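Long-range contacts in tail protein, 43 kDa (Neisseria meningitidis MC58, PDB 3D37), which is of undetermined function but probably serves as a baseplate hub component of a Mu-like phage tail: residues A[113-124]-A[151-162]; A[69-77]-A[88-97]. All coordinates share one frame; numbering follows the deposited sequence.

Interaction 1. Residues A[113-124]-A[151-162]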
# COMPACT_ATOMS: atom_id res chain seq x y z
N VAL A 113 -3.74 -0.29 -55.15
CA VAL A 113 -4.01 -0.28 -53.70
C VAL A 113 -3.92 1.19 -53.24
O VAL A 113 -4.74 1.63 -52.48
CB VAL A 113 -3.12 -1.33 -52.90
CG1 VAL A 113 -1.74 -0.81 -52.68
CG2 VAL A 113 -3.76 -1.72 -51.55
N LEU A 114 -2.98 1.97 -53.80
CA LEU A 114 -2.79 3.36 -53.42
C LEU A 114 -4.00 4.20 -53.74
O LEU A 114 -4.27 5.12 -53.01
CB LEU A 114 -1.55 3.97 -54.09
CG LEU A 114 -1.17 5.42 -53.77
CD1 LEU A 114 -1.24 5.75 -52.24
CD2 LEU A 114 0.21 5.79 -54.33
N ASP A 115 -4.69 3.89 -54.86
CA ASP A 115 -5.91 4.61 -55.29
C ASP A 115 -7.16 4.19 -54.55
O ASP A 115 -7.96 5.04 -54.21
CB ASP A 115 -6.15 4.48 -56.82
CG ASP A 115 -5.17 5.28 -57.62
OD1 ASP A 115 -4.37 6.08 -57.04
OD2 ASP A 115 -5.20 5.10 -58.87
N ALA A 116 -7.34 2.91 -54.28
CA ALA A 116 -8.43 2.50 -53.37
C ALA A 116 -8.23 3.05 -51.90
O ALA A 116 -9.23 3.29 -51.18
CB ALA A 116 -8.56 1.00 -53.35
N ALA A 117 -6.98 3.29 -51.48
CA ALA A 117 -6.75 3.91 -50.14
C ALA A 117 -7.09 5.40 -50.18
O ALA A 117 -7.75 5.91 -49.26
CB ALA A 117 -5.30 3.70 -49.66
N LYS A 118 -6.60 6.08 -51.23
CA LYS A 118 -6.86 7.51 -51.48
C LYS A 118 -8.36 7.74 -51.47
O LYS A 118 -8.84 8.71 -50.86
CB LYS A 118 -6.25 7.99 -52.83
CG LYS A 118 -4.75 8.32 -52.77
CD LYS A 118 -4.12 8.60 -54.11
CE LYS A 118 -2.66 9.08 -53.96
NZ LYS A 118 -2.03 9.23 -55.35
N LYS A 119 -9.08 6.83 -52.11
CA LYS A 119 -10.53 6.96 -52.23
C LYS A 119 -11.14 6.96 -50.86
O LYS A 119 -11.78 7.91 -50.49
CB LYS A 119 -11.16 5.85 -53.10
CG LYS A 119 -12.71 5.93 -53.21
CD LYS A 119 -13.16 7.08 -54.19
CE LYS A 119 -14.44 7.87 -53.72
NZ LYS A 119 -15.75 7.29 -54.20
N LEU A 120 -10.87 5.91 -50.11
CA LEU A 120 -11.48 5.68 -48.77
C LEU A 120 -11.16 6.73 -47.72
O LEU A 120 -11.93 6.93 -46.78
CB LEU A 120 -11.08 4.31 -48.23
CG LEU A 120 -11.54 3.05 -48.95
CD1 LEU A 120 -10.54 1.89 -48.64
CD2 LEU A 120 -12.96 2.69 -48.54
N ALA A 121 -10.01 7.38 -47.85
CA ALA A 121 -9.59 8.47 -46.94
C ALA A 121 -10.05 9.87 -47.42
O ALA A 121 -9.88 10.86 -46.70
CB ALA A 121 -8.08 8.46 -46.82
N ALA A 122 -10.54 9.95 -48.66
CA ALA A 122 -10.99 11.21 -49.27
C ALA A 122 -11.90 12.10 -48.40
O ALA A 122 -11.61 13.29 -48.28
CB ALA A 122 -11.68 10.94 -50.69
N PRO A 123 -12.98 11.52 -47.80
CA PRO A 123 -13.87 12.30 -46.90
C PRO A 123 -13.21 12.97 -45.69
O PRO A 123 -13.83 13.82 -45.04
CB PRO A 123 -14.89 11.25 -46.40
CG PRO A 123 -14.83 10.13 -47.36
CD PRO A 123 -13.42 10.12 -47.90
N TRP A 124 -11.97 12.61 -45.36
CA TRP A 124 -11.30 13.18 -44.24
C TRP A 124 -10.11 13.96 -44.71
O TRP A 124 -8.98 13.48 -44.63
CB TRP A 124 -10.96 12.12 -43.20
CG TRP A 124 -12.23 11.59 -42.64
CD1 TRP A 124 -12.99 12.15 -41.66
CD2 TRP A 124 -12.90 10.43 -43.06
NE1 TRP A 124 -14.11 11.39 -41.44
CE2 TRP A 124 -14.07 10.32 -42.28
CE3 TRP A 124 -12.62 9.43 -44.00
CZ2 TRP A 124 -14.98 9.26 -42.44
CZ3 TRP A 124 -13.53 8.40 -44.16
CH2 TRP A 124 -14.69 8.32 -43.37
N VAL A 151 -14.48 2.26 -42.39
CA VAL A 151 -13.42 2.58 -43.35
C VAL A 151 -12.12 1.77 -43.05
O VAL A 151 -11.45 1.25 -43.98
CB VAL A 151 -13.17 4.10 -43.40
CG1 VAL A 151 -12.22 4.46 -44.53
CG2 VAL A 151 -14.49 4.87 -43.56
N TRP A 152 -11.77 1.70 -41.75
CA TRP A 152 -10.60 0.98 -41.26
C TRP A 152 -10.63 -0.51 -41.60
O TRP A 152 -9.70 -1.01 -42.21
CB TRP A 152 -10.35 1.17 -39.75
CG TRP A 152 -8.94 0.89 -39.49
CD1 TRP A 152 -8.39 -0.28 -38.99
CD2 TRP A 152 -7.85 1.70 -39.88
NE1 TRP A 152 -7.03 -0.21 -39.03
CE2 TRP A 152 -6.65 0.99 -39.54
CE3 TRP A 152 -7.74 2.99 -40.42
CZ2 TRP A 152 -5.39 1.53 -39.73
CZ3 TRP A 152 -6.50 3.51 -40.62
CH2 TRP A 152 -5.32 2.80 -40.26
N GLN A 153 -11.67 -1.21 -41.20
CA GLN A 153 -11.88 -2.61 -41.61
C GLN A 153 -11.73 -2.83 -43.09
O GLN A 153 -11.06 -3.78 -43.51
CB GLN A 153 -13.26 -3.08 -41.23
CG GLN A 153 -13.37 -3.43 -39.79
CD GLN A 153 -14.81 -3.69 -39.37
OE1 GLN A 153 -15.73 -3.05 -39.86
NE2 GLN A 153 -15.00 -4.61 -38.42
N ALA A 154 -12.33 -1.94 -43.88
CA ALA A 154 -12.30 -2.05 -45.31
C ALA A 154 -10.90 -1.83 -45.82
O ALA A 154 -10.43 -2.48 -46.75
CB ALA A 154 -13.28 -1.01 -45.97
N LEU A 155 -10.22 -0.87 -45.20
CA LEU A 155 -8.89 -0.55 -45.62
C LEU A 155 -7.91 -1.72 -45.28
O LEU A 155 -6.96 -1.99 -46.04
CB LEU A 155 -8.48 0.72 -44.89
CG LEU A 155 -7.38 1.63 -45.35
CD1 LEU A 155 -7.56 2.01 -46.79
CD2 LEU A 155 -7.52 2.84 -44.45
N THR A 156 -8.17 -2.39 -44.16
CA THR A 156 -7.33 -3.48 -43.68
C THR A 156 -7.47 -4.68 -44.63
O THR A 156 -6.48 -5.20 -45.15
CB THR A 156 -7.71 -3.85 -42.22
OG1 THR A 156 -7.53 -2.71 -41.36
CG2 THR A 156 -6.87 -5.05 -41.70
N HIS A 157 -8.72 -5.02 -44.92
CA HIS A 157 -9.11 -6.04 -45.94
C HIS A 157 -8.38 -5.82 -47.27
O HIS A 157 -7.57 -6.64 -47.72
CB HIS A 157 -10.61 -5.94 -46.12
CG HIS A 157 -11.30 -7.24 -46.44
ND1 HIS A 157 -11.82 -8.07 -45.46
CD2 HIS A 157 -11.57 -7.84 -47.62
CE1 HIS A 157 -12.37 -9.13 -46.04
NE2 HIS A 157 -12.24 -9.01 -47.35
N ILE A 158 -8.61 -4.68 -47.87
CA ILE A 158 -7.97 -4.31 -49.10
C ILE A 158 -6.44 -4.44 -49.03
O ILE A 158 -5.78 -5.06 -49.90
CB ILE A 158 -8.38 -2.86 -49.47
CG1 ILE A 158 -9.86 -2.79 -49.87
CG2 ILE A 158 -7.53 -2.35 -50.58
CD1 ILE A 158 -10.48 -1.39 -49.68
N ALA A 159 -5.88 -3.80 -48.02
CA ALA A 159 -4.44 -3.76 -47.81
C ALA A 159 -3.88 -5.18 -47.66
O ALA A 159 -2.88 -5.52 -48.28
CB ALA A 159 -4.09 -2.87 -46.50
N ASN A 160 -4.59 -5.98 -46.87
CA ASN A 160 -4.11 -7.27 -46.45
C ASN A 160 -4.18 -8.25 -47.63
O ASN A 160 -3.27 -9.11 -47.79
CB ASN A 160 -4.88 -7.79 -45.21
CG ASN A 160 -4.40 -7.13 -43.87
OD1 ASN A 160 -3.42 -6.37 -43.82
ND2 ASN A 160 -5.13 -7.41 -42.80
N SER A 161 -5.17 -8.04 -48.53
CA SER A 161 -5.31 -8.78 -49.79
C SER A 161 -4.04 -8.80 -50.61
O SER A 161 -3.82 -9.70 -51.43
CB SER A 161 -6.43 -8.16 -50.68
OG SER A 161 -5.85 -7.15 -51.55
N VAL A 162 -3.25 -7.74 -50.50
CA VAL A 162 -2.03 -7.60 -51.28
C VAL A 162 -0.84 -7.66 -50.35
O VAL A 162 0.23 -7.13 -50.70
CB VAL A 162 -1.98 -6.29 -52.09
CG1 VAL A 162 -2.55 -6.52 -53.52
CG2 VAL A 162 -2.72 -5.16 -51.36

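Interaction 2. Residues A[69-77]-A[88-97]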
# COMPACT_ATOMS: atom_id res chain seq x y z
N MET A 69 2.55 12.50 -33.37
CA MET A 69 1.17 12.06 -33.61
C MET A 69 0.30 13.25 -33.94
O MET A 69 0.45 14.31 -33.33
CB MET A 69 0.60 11.32 -32.36
CG MET A 69 -0.70 10.50 -32.59
SD MET A 69 -1.23 9.57 -31.05
CE MET A 69 0.09 8.39 -30.92
N THR A 70 -0.64 13.03 -34.86
CA THR A 70 -1.62 14.01 -35.29
C THR A 70 -2.98 13.39 -35.00
O THR A 70 -3.26 12.29 -35.41
CB THR A 70 -1.42 14.36 -36.84
OG1 THR A 70 -0.06 14.74 -37.04
CG2 THR A 70 -2.35 15.51 -37.30
N GLY A 71 -3.84 14.09 -34.26
CA GLY A 71 -5.13 13.52 -33.89
C GLY A 71 -6.13 14.50 -33.34
O GLY A 71 -6.08 15.68 -33.62
N ILE A 72 -7.03 13.99 -32.50
CA ILE A 72 -8.18 14.73 -32.02
C ILE A 72 -8.30 14.37 -30.55
O ILE A 72 -8.24 13.20 -30.17
CB ILE A 72 -9.53 14.35 -32.78
CG1 ILE A 72 -9.42 14.64 -34.27
CG2 ILE A 72 -10.76 15.16 -32.27
CD1 ILE A 72 -8.71 13.56 -35.02
N ILE A 73 -8.47 15.40 -29.72
CA ILE A 73 -8.77 15.22 -28.29
C ILE A 73 -10.21 14.68 -28.21
O ILE A 73 -11.18 15.33 -28.68
CB ILE A 73 -8.58 16.51 -27.52
CG1 ILE A 73 -7.10 16.94 -27.67
CG2 ILE A 73 -8.91 16.37 -25.95
CD1 ILE A 73 -6.81 18.24 -27.06
N GLY A 74 -10.34 13.46 -27.70
CA GLY A 74 -11.62 12.84 -27.57
C GLY A 74 -12.27 13.15 -26.26
O GLY A 74 -13.48 13.16 -26.15
N SER A 75 -11.48 13.36 -25.22
CA SER A 75 -12.05 13.56 -23.93
C SER A 75 -11.14 14.33 -22.99
O SER A 75 -9.92 14.37 -23.14
CB SER A 75 -12.50 12.24 -23.30
OG SER A 75 -11.46 11.49 -22.76
N GLN A 76 -11.79 14.98 -22.04
CA GLN A 76 -11.10 15.81 -21.06
C GLN A 76 -11.73 15.66 -19.71
O GLN A 76 -12.95 15.65 -19.58
CB GLN A 76 -11.13 17.29 -21.55
CG GLN A 76 -10.41 18.27 -20.58
CD GLN A 76 -10.31 19.71 -21.15
OE1 GLN A 76 -10.10 19.92 -22.33
NE2 GLN A 76 -10.50 20.68 -20.28
N ARG A 77 -10.91 15.57 -18.67
CA ARG A 77 -11.35 15.56 -17.30
C ARG A 77 -10.65 16.65 -16.44
O ARG A 77 -9.43 16.90 -16.54
CB ARG A 77 -11.13 14.17 -16.70
CG ARG A 77 -11.93 13.06 -17.34
CD ARG A 77 -11.23 11.72 -17.25
NE ARG A 77 -10.04 11.76 -18.10
CZ ARG A 77 -10.05 11.61 -19.43
NH1 ARG A 77 -11.18 11.34 -20.09
NH2 ARG A 77 -8.92 11.71 -20.09
N SER A 88 -6.87 16.12 -17.19
CA SER A 88 -6.43 15.12 -18.17
C SER A 88 -7.10 15.24 -19.51
O SER A 88 -8.21 15.77 -19.62
CB SER A 88 -6.52 13.70 -17.63
OG SER A 88 -7.83 13.36 -17.33
N LEU A 89 -6.36 14.80 -20.53
CA LEU A 89 -6.77 14.79 -21.96
C LEU A 89 -6.45 13.41 -22.56
O LEU A 89 -5.35 12.87 -22.31
CB LEU A 89 -5.93 15.78 -22.79
CG LEU A 89 -5.83 17.23 -22.38
CD1 LEU A 89 -5.01 17.95 -23.42
CD2 LEU A 89 -7.23 17.86 -22.25
N SER A 90 -7.38 12.88 -23.35
CA SER A 90 -7.11 11.70 -24.16
C SER A 90 -7.59 11.91 -25.55
O SER A 90 -8.48 12.71 -25.81
CB SER A 90 -7.77 10.42 -23.64
OG SER A 90 -7.64 10.36 -22.30
N GLY A 91 -7.06 11.08 -26.40
CA GLY A 91 -7.43 11.07 -27.77
C GLY A 91 -6.78 9.99 -28.58
O GLY A 91 -6.05 9.09 -28.08
N ARG A 92 -7.11 10.07 -29.85
CA ARG A 92 -6.65 9.11 -30.86
C ARG A 92 -6.10 9.85 -32.05
O ARG A 92 -6.38 11.03 -32.23
CB ARG A 92 -7.81 8.22 -31.28
CG ARG A 92 -8.30 7.30 -30.12
CD ARG A 92 -9.47 6.48 -30.60
NE ARG A 92 -10.55 7.38 -30.98
CZ ARG A 92 -11.63 7.08 -31.68
NH1 ARG A 92 -11.79 5.87 -32.20
NH2 ARG A 92 -12.50 8.05 -31.94
N ASP A 93 -5.31 9.14 -32.85
CA ASP A 93 -4.85 9.64 -34.17
C ASP A 93 -6.01 9.69 -35.20
O ASP A 93 -7.14 9.38 -34.87
CB ASP A 93 -3.61 8.86 -34.70
CG ASP A 93 -3.96 7.48 -35.19
OD1 ASP A 93 -5.16 7.13 -35.26
OD2 ASP A 93 -3.03 6.69 -35.44
N LEU A 94 -5.71 10.10 -36.44
CA LEU A 94 -6.76 10.36 -37.41
C LEU A 94 -7.44 9.09 -37.90
O LEU A 94 -8.51 9.15 -38.50
CB LEU A 94 -6.23 11.19 -38.59
CG LEU A 94 -5.55 12.53 -38.31
CD1 LEU A 94 -5.00 13.14 -39.65
CD2 LEU A 94 -6.49 13.49 -37.61
N ALA A 95 -6.83 7.92 -37.64
CA ALA A 95 -7.49 6.64 -37.89
C ALA A 95 -8.74 6.52 -37.10
O ALA A 95 -9.56 5.77 -37.47
CB ALA A 95 -6.56 5.47 -37.56
N GLY A 96 -8.86 7.20 -35.96
CA GLY A 96 -10.11 7.25 -35.20
C GLY A 96 -11.37 7.55 -36.02
O GLY A 96 -12.38 6.93 -35.81
N PHE A 97 -11.31 8.50 -36.95
CA PHE A 97 -12.36 8.71 -37.93
C PHE A 97 -12.71 7.46 -38.76
O PHE A 97 -13.88 7.09 -38.89
CB PHE A 97 -11.96 9.80 -38.93
CG PHE A 97 -11.90 11.19 -38.34
CD1 PHE A 97 -13.08 11.83 -37.93
CD2 PHE A 97 -10.67 11.86 -38.23
CE1 PHE A 97 -13.04 13.11 -37.40
CE2 PHE A 97 -10.61 13.14 -37.70
CZ PHE A 97 -11.80 13.78 -37.29
O HOH W 1 -2.79 10.76 -37.54
O HOH W 2 -9.96 11.21 -30.69

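Interaction 1. Residues A[113-124]-A[151-162]
In Leu120, chi1 of -64° sets CG opposite the carbonyl carbon, and in Ile158 CG1 takes the same place; the two side chains therefore reach toward each other tip to tip, and their CD1 atoms meet at 3.4 Å, tighter than usual for methyl groups. Leu155 is turned the other way, its CG trans to the backbone N (chi1 -159°). From a CB that points along the interface, its CD1 swings inward to lie 3.5 Å from Leu120 CD1 and 4.0 Å from Ala117 CB. The contact is an antiparallel pair of helices, 113-121 and 151-161, whose axes run at 176° and approach to 10.3 Å, in a part of the chain related to the second domain of gp44-like baseplate hub proteins. Leu174 and Val176 of strand 174-177 pack against small and branched residues of both helices, so the pair lies on the three-stranded sheet. At one end Val113 CG2 touches both Ile158 CG2 and, 3.6 Å away, Val162 CG2, the side chains sliding past one another. At the other, the two methyls of Val151 divide their partners: CG1 rests 3.4 Å from Leu120 O, while CG2 touches Trp124 CH2 at 3.5 Å, approaching the indole obliquely. Pro123 CB lies over one face of that ring, toward its rim, and His246 of a second subunit meets it edge-to-face.

Interaction 2. Residues A[69-77]-A[88-97]
Backbone hydrogen bonds join Ile72 to Arg92, Ser75 to Ser90 and Arg77 to Ser88, pairing the two strands of an antiparallel hairpin. A classic beta bulge interrupts the ladder: Ser90 O accepts from both Gly74 N (2.8 Å, on a lone pair) and Ser75 N (3.1 Å, tilted 32° from the carbonyl plane). Where the Arg92 N to Ile72 O bond is weak, a water donates to Ile72 O and accepts from Arg92 N. Residues 75-77 also pair with a strand of a second subunit, carrying the sheet across the interface.

Apolar contacts gather at the start of helix 95-100, where Ile72 CD1 lies 3.4 Å from Leu94 CD2 and 3.3 Å from Phe97 CE2, both side chains crossing it at about a right angle. On the buried face, the Leu89 side chain lies alongside that of Gln76, with Leu89 CD2 3.6 Å from Gln76 CG.

Among polar side chains, Arg77 bends at chi3 and lays its guanidinium edge along the serines. NE donates to Ser88 OG at 2.8 Å, NH1 donates to Ser75 OG at 2.7 Å almost in the guanidinium plane, and NH2 bonds weakly to Ser90 OG, which also binds Asp39. With three serine hydroxyls around it, the guanidinium is probably held against rotation, chiefly by the NE and NH1 bonds.

From the N terminus, the chain first turns back on itself in interaction 2, where 88-97 returns along 69-77 and closes a short hairpin loop. Its second strand passes directly into helix 95-100, and helix 113-121 follows. Interaction 1 then closes a longer loop, with 26 residues between its segments, when helix 151-161 packs against 113-124. The contacts are thus in series, neither enclosing nor crossing the other. Their centres are about 22 Å apart, yet they touch: Trp124 stacks on Phe97, and Trp152 packs on Ala95. Helix 95-100 thereby joins the N-terminal strands to the helical pair.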